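Local atomic coordinates of Lmo2241 protein (Listeria monocytogenes, PDB entry 4HAM), a protein that probably binds DNA through a winged helix-turn-helix domain of the GntR family and so regulates transcription. Residues Phe5-Lys10 against Glu17-Lys22; Gly35-Ser40 against Gly75-Asn80; Leu39-Phe44 against Thr54-Tyr59. One frame throughout, in Å; residues are numbered along the deposited sequence. Where two conformers were deposited one is given.

How the contacts relate
All three contacts belong to the winged helix-turn-helix part of the chain. Contact 1 lays the N-terminal loop on helix 15-29 and closes before the other two open. Contacts 2 and 3 start from one stretch, sharing Leu39 and Ser40; contact 3 closes first, pairing helix 41-48 with helix 52-64, and contact 2 last, joining strand 37-38 to strand 75-78 of the wing. Centres of contacts 2 and 3 lie 12 Å apart, those of 1 and 3 13 Å. Tyr59 packs on Ile38 and Thr76, while Phe44 and Ala58 meet Phe5 and Ile19, so contact 3 ties sheet and first helix into one core.

Contact 1 (Phe5-Lys10 against Glu17-Lys22); sequences FTINTK and EQIVQK
Gln18 reaches out from helix 15-29 and pairs with the backbone of the incoming N-terminal loop at Asn8. Its CG is anti to the carbonyl carbon and the chain runs extended beyond it, which brings the amide up to the loop with both ends in use. Gln18 OE1 accepts from Asn8 N, 2.8 Å away, in the carbonyl plane and on a lone pair, with a nearly straight bond of 164°. Gln18 NE2 answers to Asn8 O at 2.8 Å; this carbonyl is met from above its plane, though it lies close to the plane of the Gln18 amide. NE2 also donates to Leu13 O, and OE1 receives a second hydrogen bond from a water that donates to Thr6 O as well. With these bonds the amide's rotation is fixed. Ile7 crosses it obliquely, its CG2 3.6 Å from Gln18 OE1.

One turn further along, Lys22 lies across the ring of Phe5. Lys22 CB stands over the centre of one face, 3.6 Å from the ring centroid and 7° off the normal, a CH-pi contact. Lys22 CG, anti to the carbonyl carbon, lies by Phe5 CD1, and the bend at chi2 (-77°) turns CD back beside Phe5 CB. The two side chains thus slide past each other in opposite directions. Lys22 NZ ends on a water that also accepts from Thr6 N. The tip of the ring, Phe5 CZ, comes 4.1 Å from Ile19 CG1, and Ile7 CD1 touches the same atom at much the same distance.

Asn8 OD1 accepts from Lys10 N, an Asx turn that bends the loop beyond the grip of Gln18. The whole is an N-terminal arm folded back on the first helix of a GntR-type winged helix-turn-helix domain, with Phe5 also reaching Phe44 of helix 41-48.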
ATOM      1  N   PHE A   5      -7.024   6.897 -20.519  1.00 25.84           N
ATOM      2  CA  PHE A   5      -5.837   6.912 -19.682  1.00 25.11           C
ATOM      3  C   PHE A   5      -4.857   5.817 -20.070  1.00 26.10           C
ATOM      4  O   PHE A   5      -5.140   4.943 -20.888  1.00 26.34           O
ATOM      5  CB  PHE A   5      -6.204   6.801 -18.188  1.00 25.10           C
ATOM      6  CG  PHE A   5      -7.128   5.651 -17.867  1.00 25.29           C
ATOM      7  CD1 PHE A   5      -6.638   4.356 -17.762  1.00 25.30           C
ATOM      8  CD2 PHE A   5      -8.485   5.871 -17.658  1.00 34.04           C
ATOM      9  CE1 PHE A   5      -7.487   3.289 -17.458  1.00 29.24           C
ATOM     10  CE2 PHE A   5      -9.348   4.812 -17.346  1.00 34.89           C
ATOM     11  CZ  PHE A   5      -8.842   3.521 -17.248  1.00 32.69           C
ATOM     12  N   THR A   6      -3.688   5.883 -19.466  1.00 28.09           N
ATOM     13  CA  THR A   6      -2.646   4.909 -19.702  1.00 30.72           C
ATOM     14  C   THR A   6      -2.847   3.677 -18.834  1.00 25.14           C
ATOM     15  O   THR A   6      -3.126   3.783 -17.653  1.00 24.83           O
ATOM     16  CB  THR A   6      -1.304   5.542 -19.365  1.00 26.13           C
ATOM     17  OG1 THR A   6      -0.975   6.471 -20.403  1.00 25.39           O
ATOM     18  CG2 THR A   6      -0.209   4.480 -19.231  1.00 29.31           C
ATOM     19  N   ILE A   7      -2.726   2.506 -19.440  1.00 25.72           N
ATOM     20  CA  ILE A   7      -2.702   1.261 -18.683  1.00 26.09           C
ATOM     21  C   ILE A   7      -1.332   0.606 -18.890  1.00 26.91           C
ATOM     22  O   ILE A   7      -0.851   0.510 -20.022  1.00 30.97           O
ATOM     23  CB  ILE A   7      -3.835   0.318 -19.133  1.00 29.44           C
ATOM     24  CG1 ILE A   7      -5.183   0.856 -18.655  1.00 29.79           C
ATOM     25  CG2 ILE A   7      -3.641  -1.067 -18.547  1.00 34.61           C
ATOM     26  CD1 ILE A   7      -6.334  -0.015 -19.039  1.00 33.04           C
ATOM     27  N   ASN A   8      -0.708   0.176 -17.795  1.00 28.22           N
ATOM     28  CA  ASN A   8       0.624  -0.418 -17.826  1.00 34.00           C
ATOM     29  C   ASN A   8       0.523  -1.901 -17.509  1.00 37.78           C
ATOM     30  O   ASN A   8       0.264  -2.284 -16.372  1.00 35.39           O
ATOM     31  CB  ASN A   8       1.536   0.285 -16.813  1.00 37.44           C
ATOM     32  CG  ASN A   8       2.926  -0.339 -16.727  1.00 41.63           C
ATOM     33  OD1 ASN A   8       3.311  -1.170 -17.550  1.00 42.36           O
ATOM     34  ND2 ASN A   8       3.689   0.075 -15.722  1.00 42.02           N
ATOM     35  N   THR A   9       0.717  -2.733 -18.524  1.00 36.77           N
ATOM     36  CA  THR A   9       0.507  -4.166 -18.370  1.00 42.24           C
ATOM     37  C   THR A   9       1.628  -4.854 -17.580  1.00 42.57           C
ATOM     38  O   THR A   9       1.505  -6.019 -17.207  1.00 44.15           O
ATOM     39  CB  THR A   9       0.343  -4.841 -19.735  1.00 46.66           C
ATOM     40  OG1 THR A   9       1.542  -4.657 -20.492  1.00 46.11           O
ATOM     41  CG2 THR A   9      -0.819  -4.218 -20.490  1.00 46.63           C
ATOM     42  N   LYS A  10       2.712  -4.131 -17.320  1.00 40.49           N
ATOM     43  CA  LYS A  10       3.799  -4.670 -16.507  1.00 46.86           C
ATOM     44  C   LYS A  10       3.774  -4.133 -15.072  1.00 43.68           C
ATOM     45  O   LYS A  10       4.686  -4.375 -14.285  1.00 46.13           O
ATOM     46  CB  LYS A  10       5.152  -4.408 -17.174  1.00 53.42           C
ATOM     47  CG  LYS A  10       5.378  -5.250 -18.422  1.00 59.37           C
ATOM     48  CD  LYS A  10       6.780  -5.068 -18.982  1.00 66.51           C
ATOM     49  CE  LYS A  10       6.976  -5.897 -20.244  1.00 72.15           C
ATOM     50  NZ  LYS A  10       8.357  -5.771 -20.792  1.00 75.82           N
ATOM     51  N   GLU A  17      -7.613  -3.103 -11.352  0.55 23.34           N
ATOM     52  CA  GLU A  17      -7.285  -2.158 -10.293  0.55 23.15           C
ATOM     53  C   GLU A  17      -6.798  -0.827 -10.859  0.55 22.91           C
ATOM     54  O   GLU A  17      -7.065   0.234 -10.294  0.55 22.86           O
ATOM     55  CB  GLU A  17      -6.242  -2.754  -9.339  0.55 26.38           C
ATOM     56  CG  GLU A  17      -5.898  -1.847  -8.175  0.55 29.81           C
ATOM     57  CD  GLU A  17      -5.134  -2.549  -7.078  0.55 42.46           C
ATOM     58  OE1 GLU A  17      -4.633  -3.668  -7.321  0.55 45.34           O
ATOM     59  OE2 GLU A  17      -5.038  -1.987  -5.966  0.55 45.80           O
ATOM     60  N   GLN A  18      -6.076  -0.887 -11.974  1.00 24.63           N
ATOM     61  CA  GLN A  18      -5.613   0.320 -12.644  1.00 19.31           C
ATOM     62  C   GLN A  18      -6.817   1.138 -13.092  1.00 22.85           C
ATOM     63  O   GLN A  18      -6.847   2.366 -12.929  1.00 21.75           O
ATOM     64  CB  GLN A  18      -4.711  -0.040 -13.833  1.00 18.82           C
ATOM     65  CG  GLN A  18      -3.372  -0.596 -13.399  1.00 22.38           C
ATOM     66  CD  GLN A  18      -2.434  -0.850 -14.562  1.00 26.97           C
ATOM     67  OE1 GLN A  18      -2.260   0.005 -15.427  1.00 26.29           O
ATOM     68  NE2 GLN A  18      -1.826  -2.034 -14.587  1.00 25.92           N
ATOM     69  N   ILE A  19      -7.823   0.444 -13.627  1.00 17.38           N
ATOM     70  CA  ILE A  19      -9.065   1.095 -14.044  1.00 18.47           C
ATOM     71  C   ILE A  19      -9.778   1.721 -12.863  1.00 17.80           C
ATOM     72  O   ILE A  19     -10.208   2.874 -12.937  1.00 18.78           O
ATOM     73  CB  ILE A  19      -9.998   0.106 -14.751  1.00 17.10           C
ATOM     74  CG1 ILE A  19      -9.331  -0.361 -16.056  1.00 21.02           C
ATOM     75  CG2 ILE A  19     -11.353   0.748 -15.048  1.00 16.96           C
ATOM     76  CD1 ILE A  19     -10.111  -1.463 -16.761  1.00 23.62           C
ATOM     77  N   VAL A  20      -9.906   0.965 -11.774  1.00 18.32           N
ATOM     78  CA  VAL A  20     -10.519   1.508 -10.559  1.00 21.35           C
ATOM     79  C   VAL A  20      -9.791   2.785 -10.123  1.00 23.06           C
ATOM     80  O   VAL A  20     -10.410   3.812  -9.836  1.00 19.34           O
ATOM     81  CB  VAL A  20     -10.476   0.495  -9.397  1.00 16.95           C
ATOM     82  CG1 VAL A  20     -10.917   1.160  -8.071  1.00 17.70           C
ATOM     83  CG2 VAL A  20     -11.339  -0.721  -9.723  1.00 18.03           C
ATOM     84  N   GLN A  21      -8.466   2.729 -10.100  1.00 19.83           N
ATOM     85  CA  GLN A  21      -7.704   3.848  -9.535  1.00 19.48           C
ATOM     86  C   GLN A  21      -7.684   5.067 -10.450  1.00 21.35           C
ATOM     87  O   GLN A  21      -7.663   6.195  -9.972  1.00 23.70           O
ATOM     88  CB  GLN A  21      -6.278   3.426  -9.144  1.00 18.64           C
ATOM     89  CG  GLN A  21      -6.217   2.386  -8.003  1.00 25.76           C
ATOM     90  CD  GLN A  21      -6.673   2.960  -6.665  1.00 30.01           C
ATOM     91  OE1 GLN A  21      -7.848   2.870  -6.302  1.00 26.46           O
ATOM     92  NE2 GLN A  21      -5.747   3.572  -5.940  1.00 28.26           N
ATOM     93  N   LYS A  22      -7.706   4.851 -11.765  1.00 18.39           N
ATOM     94  CA  LYS A  22      -7.754   5.969 -12.700  1.00 19.13           C
ATOM     95  C   LYS A  22      -9.104   6.695 -12.654  1.00 21.50           C
ATOM     96  O   LYS A  22      -9.154   7.925 -12.683  1.00 19.94           O
ATOM     97  CB  LYS A  22      -7.450   5.495 -14.119  1.00 18.46           C
ATOM     98  CG  LYS A  22      -5.980   5.197 -14.337  1.00 22.76           C
ATOM     99  CD  LYS A  22      -5.168   6.491 -14.511  1.00 27.23           C
ATOM    100  CE  LYS A  22      -3.715   6.171 -14.815  1.00 30.07           C
ATOM    101  NZ  LYS A  22      -2.899   7.384 -15.120  1.00 26.94           N
TER
HETATM  102  O   HOH W   1      -3.327   8.362 -17.901  1.00 22.29           O
HETATM  103  O   HOH W   2      -2.636   2.864 -14.999  1.00 29.58           O

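Contact 2 (Gly35-Ser40 against Gly75-Asn80); sequences GEKILS and GTFIAN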
ATOM      1  N   GLY A  35     -22.745  12.579 -10.594  1.00 26.38           N
ATOM      2  CA  GLY A  35     -23.893  12.520 -11.486  1.00 23.34           C
ATOM      3  C   GLY A  35     -23.518  12.328 -12.946  1.00 23.24           C
ATOM      4  O   GLY A  35     -24.383  12.070 -13.777  1.00 25.59           O
ATOM      5  N   GLU A  36     -22.235  12.455 -13.275  1.00 20.21           N
ATOM      6  CA  GLU A  36     -21.835  12.338 -14.673  1.00 23.80           C
ATOM      7  C   GLU A  36     -21.979  10.900 -15.191  1.00 21.51           C
ATOM      8  O   GLU A  36     -21.618   9.948 -14.512  1.00 20.40           O
ATOM      9  CB  GLU A  36     -20.398  12.832 -14.854  1.00 23.05           C
ATOM     10  CG  GLU A  36     -19.880  12.744 -16.260  1.00 22.68           C
ATOM     11  CD  GLU A  36     -18.603  13.551 -16.445  1.00 26.77           C
ATOM     12  OE1 GLU A  36     -18.210  14.282 -15.508  1.00 28.69           O
ATOM     13  OE2 GLU A  36     -17.987  13.449 -17.522  1.00 29.58           O
ATOM     14  N   LYS A  37     -22.513  10.748 -16.395  1.00 19.38           N
ATOM     15  CA  LYS A  37     -22.684   9.414 -16.968  1.00 23.23           C
ATOM     16  C   LYS A  37     -21.365   8.971 -17.581  1.00 23.27           C
ATOM     17  O   LYS A  37     -20.781   9.709 -18.368  1.00 21.93           O
ATOM     18  CB  LYS A  37     -23.774   9.441 -18.045  1.00 24.55           C
ATOM     19  CG  LYS A  37     -24.034   8.092 -18.709  1.00 29.02           C
ATOM     20  CD  LYS A  37     -25.259   8.156 -19.630  1.00 32.61           C
ATOM     21  CE  LYS A  37     -25.547   6.798 -20.248  1.00 38.14           C
ATOM     22  NZ  LYS A  37     -26.843   6.765 -20.984  1.00 43.21           N
ATOM     23  N   ILE A  38     -20.887   7.782 -17.214  1.00 20.09           N
ATOM     24  CA  ILE A  38     -19.667   7.262 -17.813  1.00 23.72           C
ATOM     25  C   ILE A  38     -20.004   6.159 -18.817  1.00 22.35           C
ATOM     26  O   ILE A  38     -21.164   5.797 -19.000  1.00 18.64           O
ATOM     27  CB  ILE A  38     -18.651   6.752 -16.759  1.00 23.59           C
ATOM     28  CG1 ILE A  38     -19.223   5.580 -15.962  1.00 24.83           C
ATOM     29  CG2 ILE A  38     -18.259   7.887 -15.810  1.00 22.86           C
ATOM     30  CD1 ILE A  38     -18.243   5.014 -14.916  1.00 25.33           C
ATOM     31  N   LEU A  39     -18.983   5.647 -19.488  1.00 20.43           N
ATOM     32  CA  LEU A  39     -19.196   4.613 -20.483  1.00 19.17           C
ATOM     33  C   LEU A  39     -19.723   3.338 -19.860  1.00 23.45           C
ATOM     34  O   LEU A  39     -19.369   2.986 -18.733  1.00 22.46           O
ATOM     35  CB  LEU A  39     -17.890   4.303 -21.213  1.00 18.27           C
ATOM     36  CG  LEU A  39     -17.320   5.415 -22.080  1.00 23.46           C
ATOM     37  CD1 LEU A  39     -16.046   4.911 -22.742  1.00 21.69           C
ATOM     38  CD2 LEU A  39     -18.343   5.866 -23.122  1.00 25.73           C
ATOM     39  N   SER A  40     -20.564   2.633 -20.602  1.00 20.70           N
ATOM     40  CA  SER A  40     -21.026   1.350 -20.142  1.00 20.59           C
ATOM     41  C   SER A  40     -19.829   0.412 -20.167  1.00 21.15           C
ATOM     42  O   SER A  40     -18.813   0.705 -20.807  1.00 19.11           O
ATOM     43  CB  SER A  40     -22.118   0.815 -21.063  1.00 26.64           C
ATOM     44  OG  SER A  40     -21.558   0.455 -22.321  1.00 27.53           O
ATOM     45  N   GLY A  75     -27.956   3.553 -17.107  1.00 26.35           N
ATOM     46  CA  GLY A  75     -26.526   3.738 -17.306  1.00 27.58           C
ATOM     47  C   GLY A  75     -25.727   3.710 -16.022  1.00 25.80           C
ATOM     48  O   GLY A  75     -26.252   3.367 -14.955  1.00 23.20           O
ATOM     49  N   THR A  76     -24.450   4.074 -16.124  1.00 20.31           N
ATOM     50  CA  THR A  76     -23.570   4.090 -14.963  1.00 21.29           C
ATOM     51  C   THR A  76     -23.109   5.527 -14.748  1.00 23.20           C
ATOM     52  O   THR A  76     -22.721   6.202 -15.700  1.00 21.91           O
ATOM     53  CB  THR A  76     -22.353   3.167 -15.186  1.00 24.11           C
ATOM     54  OG1 THR A  76     -22.817   1.837 -15.447  1.00 26.94           O
ATOM     55  CG2 THR A  76     -21.440   3.157 -13.959  1.00 24.08           C
ATOM     56  N   PHE A  77     -23.161   5.987 -13.500  1.00 21.97           N
ATOM     57  CA  PHE A  77     -22.937   7.398 -13.186  1.00 20.91           C
ATOM     58  C   PHE A  77     -21.945   7.524 -12.050  1.00 21.68           C
ATOM     59  O   PHE A  77     -21.796   6.600 -11.252  1.00 22.19           O
ATOM     60  CB  PHE A  77     -24.248   8.060 -12.760  1.00 21.29           C
ATOM     61  CG  PHE A  77     -25.350   7.908 -13.764  1.00 23.66           C
ATOM     62  CD1 PHE A  77     -25.500   8.832 -14.794  1.00 24.39           C
ATOM     63  CD2 PHE A  77     -26.207   6.816 -13.710  1.00 23.08           C
ATOM     64  CE1 PHE A  77     -26.504   8.683 -15.740  1.00 25.16           C
ATOM     65  CE2 PHE A  77     -27.218   6.660 -14.645  1.00 26.54           C
ATOM     66  CZ  PHE A  77     -27.367   7.587 -15.664  1.00 25.54           C
ATOM     67  N   ILE A  78     -21.278   8.671 -11.960  1.00 22.49           N
ATOM     68  CA  ILE A  78     -20.458   8.949 -10.792  1.00 22.18           C
ATOM     69  C   ILE A  78     -21.377   9.185  -9.583  1.00 20.99           C
ATOM     70  O   ILE A  78     -22.342   9.943  -9.661  1.00 20.12           O
ATOM     71  CB  ILE A  78     -19.537  10.167 -11.013  1.00 24.12           C
ATOM     72  CG1 ILE A  78     -18.611   9.920 -12.208  1.00 18.96           C
ATOM     73  CG2 ILE A  78     -18.740  10.482  -9.748  1.00 23.42           C
ATOM     74  CD1 ILE A  78     -17.794   8.614 -12.132  1.00 21.31           C
ATOM     75  N   ALA A  79     -21.085   8.521  -8.471  1.00 29.07           N
ATOM     76  CA  ALA A  79     -21.972   8.566  -7.303  1.00 31.00           C
ATOM     77  C   ALA A  79     -21.827   9.855  -6.515  1.00 35.26           C
ATOM     78  O   ALA A  79     -20.915  10.641  -6.765  1.00 38.24           O
ATOM     79  CB  ALA A  79     -21.704   7.356  -6.405  1.00 30.55           C
ATOM     80  N   ASN A  80     -22.740  10.075  -5.571  1.00 38.06           N
ATOM     81  CA  ASN A  80     -22.698  11.259  -4.726  1.00 44.72           C
ATOM     82  C   ASN A  80     -21.325  11.481  -4.107  1.00 44.19           C
ATOM     83  O   ASN A  80     -20.706  10.551  -3.586  1.00 43.09           O
ATOM     84  CB  ASN A  80     -23.784  11.204  -3.643  1.00 49.77           C
ATOM     85  CG  ASN A  80     -23.634  12.310  -2.617  1.00 58.36           C
ATOM     86  OD1 ASN A  80     -22.833  12.202  -1.689  1.00 59.65           O
ATOM     87  ND2 ASN A  80     -24.408  13.382  -2.777  1.00 65.02           N
TER
HETATM   88  O   HOH W   3     -23.450   4.276 -18.690  1.00 26.75           O
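Three backbone hydrogen bonds stitch the two segments together along their tightly packed part. Gly35 N gives to Ile78 O at 2.8 Å. Ile78 N gives to Glu36 O and Ile38 N to Thr76 O, both in the plane of their carbonyls. Between the last two bonds Lys37 and Phe77 form an antiparallel non-hydrogen-bonded pair. On the buried face Ile38 holds CG1 in the crowded position between N and carbonyl carbon (chi1 63°), so that its CD1 lies 3.8 Å from Thr76 CG2 while its CG2 meets Ile78 CD1, the two isoleucines crossing at about a right angle.

The other face is more open. There the extended chain of the exposed Lys37 passes obliquely by the ring of Phe77, Lys37 CB 3.7 Å from Phe77 CE1. The Ile38-Thr76 pair is looser too: on the other side from its direct bond a water bridges, donating to Ile38 O and accepting from Thr76 N.

Strand 75-78 is the middle one of the three-stranded sheet: Phe77 makes backbone hydrogen bonds with Ile69 of strand 68-71, and Tyr59 of helix 52-64 covers Ile38 and Thr76 from the helical side.

Contact 3 (Leu39-Phe44 against Thr54-Tyr59); sequences LSIREF and TVSKAY
Ile41, Tyr59 and Val55 bury the most surface where helix 41-48 meets helix 52-64, the two helices of the helix-turn-helix; the second is the one that in this family would be expected to recognise DNA. Ile41, with CG1 anti to the carbonyl carbon (chi1 -69°), slides past Tyr59 in the opposite direction. Its CG1 comes 3.5 Å from Tyr59 CD1, and its CD1 reaches on to Ser56, 3.7 Å from Ser56 CA. Its other branch, CG2, faces Val55 CG1 at 4.0 Å.

Val55 points CG1, anti to its backbone N, between Ile41 and the ring of Phe44, 3.7 Å from Phe44 CD2. Phe44 in turn crosses Tyr59 obliquely, so that the tyrosine is lined by Ile41 and Phe44, and Phe44 passes the packing on to Ile19 of helix 15-29.

The start of helix 41-48 is closed by a capping box: Ser40 OG accepts from Glu43 N, and Glu43 OE1 takes Ser40 N. The Tyr59 hydroxyl reaches the residue before the cap, Leu39. It donates to Leu39 O, which lies at the ring's edge, near its plane, with only 2.6 Å between Tyr59 OH and Leu39 O.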
ATOM      1  N   LEU A  39     -18.983   5.647 -19.488  1.00 20.43           N
ATOM      2  CA  LEU A  39     -19.196   4.613 -20.483  1.00 19.17           C
ATOM      3  C   LEU A  39     -19.723   3.338 -19.860  1.00 23.45           C
ATOM      4  O   LEU A  39     -19.369   2.986 -18.733  1.00 22.46           O
ATOM      5  CB  LEU A  39     -17.890   4.303 -21.213  1.00 18.27           C
ATOM      6  CG  LEU A  39     -17.320   5.415 -22.080  1.00 23.46           C
ATOM      7  CD1 LEU A  39     -16.046   4.911 -22.742  1.00 21.69           C
ATOM      8  CD2 LEU A  39     -18.343   5.866 -23.122  1.00 25.73           C
ATOM      9  N   SER A  40     -20.564   2.633 -20.602  1.00 20.70           N
ATOM     10  CA  SER A  40     -21.026   1.350 -20.142  1.00 20.59           C
ATOM     11  C   SER A  40     -19.829   0.412 -20.167  1.00 21.15           C
ATOM     12  O   SER A  40     -18.813   0.705 -20.807  1.00 19.11           O
ATOM     13  CB  SER A  40     -22.118   0.815 -21.063  1.00 26.64           C
ATOM     14  OG  SER A  40     -21.558   0.455 -22.321  1.00 27.53           O
ATOM     15  N   ILE A  41     -19.956  -0.714 -19.473  1.00 21.56           N
ATOM     16  CA  ILE A  41     -18.902  -1.719 -19.446  1.00 22.71           C
ATOM     17  C   ILE A  41     -18.472  -2.099 -20.855  1.00 23.80           C
ATOM     18  O   ILE A  41     -17.287  -2.099 -21.152  1.00 19.83           O
ATOM     19  CB  ILE A  41     -19.347  -2.971 -18.675  1.00 27.87           C
ATOM     20  CG1 ILE A  41     -19.469  -2.639 -17.188  1.00 26.61           C
ATOM     21  CG2 ILE A  41     -18.361  -4.107 -18.887  1.00 24.75           C
ATOM     22  CD1 ILE A  41     -20.003  -3.786 -16.369  1.00 29.94           C
ATOM     23  N   ARG A  42     -19.429  -2.391 -21.730  1.00 23.81           N
ATOM     24  CA  ARG A  42     -19.076  -2.823 -23.087  1.00 26.28           C
ATOM     25  C   ARG A  42     -18.456  -1.726 -23.946  1.00 23.83           C
ATOM     26  O   ARG A  42     -17.493  -1.984 -24.675  1.00 25.00           O
ATOM     27  CB  ARG A  42     -20.253  -3.468 -23.807  1.00 25.71           C
ATOM     28  CG  ARG A  42     -20.555  -4.871 -23.313  1.00 30.71           C
ATOM     29  CD  ARG A  42     -21.866  -5.401 -23.869  1.00 36.62           C
ATOM     30  NE  ARG A  42     -22.153  -6.728 -23.344  1.00 40.87           N
ATOM     31  CZ  ARG A  42     -23.276  -7.070 -22.725  1.00 51.24           C
ATOM     32  NH1 ARG A  42     -24.244  -6.181 -22.550  1.00 51.68           N
ATOM     33  NH2 ARG A  42     -23.433  -8.313 -22.285  1.00 57.64           N
ATOM     34  N   GLU A  43     -19.000  -0.516 -23.848  1.00 19.17           N
ATOM     35  CA  GLU A  43     -18.468   0.640 -24.576  1.00 20.96           C
ATOM     36  C   GLU A  43     -17.039   0.905 -24.134  1.00 18.98           C
ATOM     37  O   GLU A  43     -16.155   1.170 -24.949  1.00 20.40           O
ATOM     38  CB  GLU A  43     -19.328   1.894 -24.321  1.00 21.88           C
ATOM     39  CG  GLU A  43     -20.687   1.886 -25.002  1.00 32.53           C
ATOM     40  CD  GLU A  43     -21.647   2.958 -24.462  1.00 42.08           C
ATOM     41  OE1 GLU A  43     -21.383   3.571 -23.394  1.00 37.78           O
ATOM     42  OE2 GLU A  43     -22.691   3.186 -25.110  1.00 52.63           O
ATOM     43  N   PHE A  44     -16.811   0.824 -22.831  1.00 18.07           N
ATOM     44  CA  PHE A  44     -15.504   1.139 -22.278  1.00 16.08           C
ATOM     45  C   PHE A  44     -14.489   0.062 -22.694  1.00 18.73           C
ATOM     46  O   PHE A  44     -13.388   0.389 -23.137  1.00 17.22           O
ATOM     47  CB  PHE A  44     -15.601   1.253 -20.762  1.00 21.98           C
ATOM     48  CG  PHE A  44     -14.392   1.849 -20.105  1.00 26.27           C
ATOM     49  CD1 PHE A  44     -13.503   2.637 -20.811  1.00 37.56           C
ATOM     50  CD2 PHE A  44     -14.150   1.622 -18.768  1.00 32.81           C
ATOM     51  CE1 PHE A  44     -12.382   3.187 -20.181  1.00 37.96           C
ATOM     52  CE2 PHE A  44     -13.033   2.161 -18.140  1.00 37.45           C
ATOM     53  CZ  PHE A  44     -12.152   2.939 -18.846  1.00 30.11           C
ATOM     54  N   THR A  54     -12.852  -7.913 -17.462  1.00 20.38           N
ATOM     55  CA  THR A  54     -11.948  -7.093 -16.653  1.00 20.22           C
ATOM     56  C   THR A  54     -12.570  -5.742 -16.310  1.00 21.62           C
ATOM     57  O   THR A  54     -12.480  -5.263 -15.176  1.00 18.37           O
ATOM     58  CB  THR A  54     -10.603  -6.888 -17.385  1.00 21.76           C
ATOM     59  OG1 THR A  54     -10.004  -8.165 -17.606  1.00 24.08           O
ATOM     60  CG2 THR A  54      -9.649  -6.028 -16.566  1.00 21.29           C
ATOM     61  N   VAL A  55     -13.215  -5.120 -17.289  1.00 17.04           N
ATOM     62  CA  VAL A  55     -13.898  -3.856 -17.036  1.00 20.05           C
ATOM     63  C   VAL A  55     -15.082  -4.037 -16.073  1.00 17.84           C
ATOM     64  O   VAL A  55     -15.337  -3.191 -15.230  1.00 18.14           O
ATOM     65  CB  VAL A  55     -14.375  -3.214 -18.355  1.00 19.27           C
ATOM     66  CG1 VAL A  55     -15.138  -1.919 -18.082  1.00 20.77           C
ATOM     67  CG2 VAL A  55     -13.174  -2.961 -19.271  1.00 20.69           C
ATOM     68  N   SER A  56     -15.784  -5.153 -16.199  1.00 17.91           N
ATOM     69  CA  SER A  56     -16.886  -5.451 -15.297  1.00 20.91           C
ATOM     70  C   SER A  56     -16.383  -5.576 -13.859  1.00 25.46           C
ATOM     71  O   SER A  56     -17.003  -5.076 -12.914  1.00 21.22           O
ATOM     72  CB  SER A  56     -17.589  -6.733 -15.735  1.00 22.71           C
ATOM     73  OG  SER A  56     -18.561  -7.121 -14.784  1.00 28.16           O
ATOM     74  N   LYS A  57     -15.234  -6.219 -13.703  1.00 25.79           N
ATOM     75  CA  LYS A  57     -14.613  -6.394 -12.395  1.00 22.40           C
ATOM     76  C   LYS A  57     -14.253  -5.036 -11.771  1.00 22.05           C
ATOM     77  O   LYS A  57     -14.472  -4.801 -10.579  1.00 21.75           O
ATOM     78  CB  LYS A  57     -13.380  -7.279 -12.557  1.00 25.26           C
ATOM     79  CG  LYS A  57     -12.732  -7.747 -11.273  1.00 32.09           C
ATOM     80  CD  LYS A  57     -11.809  -8.935 -11.561  1.00 39.73           C
ATOM     81  CE  LYS A  57     -10.798  -9.142 -10.436  1.00 47.71           C
ATOM     82  NZ  LYS A  57     -11.401  -8.814  -9.116  1.00 55.66           N
ATOM     83  N   ALA A  58     -13.710  -4.139 -12.592  1.00 19.09           N
ATOM     84  CA  ALA A  58     -13.372  -2.799 -12.147  1.00 17.87           C
ATOM     85  C   ALA A  58     -14.610  -2.004 -11.741  1.00 19.39           C
ATOM     86  O   ALA A  58     -14.611  -1.328 -10.716  1.00 19.24           O
ATOM     87  CB  ALA A  58     -12.609  -2.048 -13.258  1.00 16.77           C
ATOM     88  N   TYR A  59     -15.652  -2.072 -12.555  1.00 17.28           N
ATOM     89  CA  TYR A  59     -16.890  -1.354 -12.234  1.00 18.84           C
ATOM     90  C   TYR A  59     -17.553  -1.889 -10.969  1.00 21.16           C
ATOM     91  O   TYR A  59     -18.138  -1.127 -10.192  1.00 20.23           O
ATOM     92  CB  TYR A  59     -17.874  -1.420 -13.405  1.00 18.84           C
ATOM     93  CG  TYR A  59     -17.664  -0.340 -14.466  1.00 20.29           C
ATOM     94  CD1 TYR A  59     -18.747   0.184 -15.161  1.00 22.05           C
ATOM     95  CD2 TYR A  59     -16.390   0.140 -14.771  1.00 25.99           C
ATOM     96  CE1 TYR A  59     -18.581   1.155 -16.130  1.00 21.46           C
ATOM     97  CE2 TYR A  59     -16.210   1.121 -15.750  1.00 28.42           C
ATOM     98  CZ  TYR A  59     -17.320   1.623 -16.422  1.00 26.77           C
ATOM     99  OH  TYR A  59     -17.182   2.597 -17.387  1.00 25.21           O
TER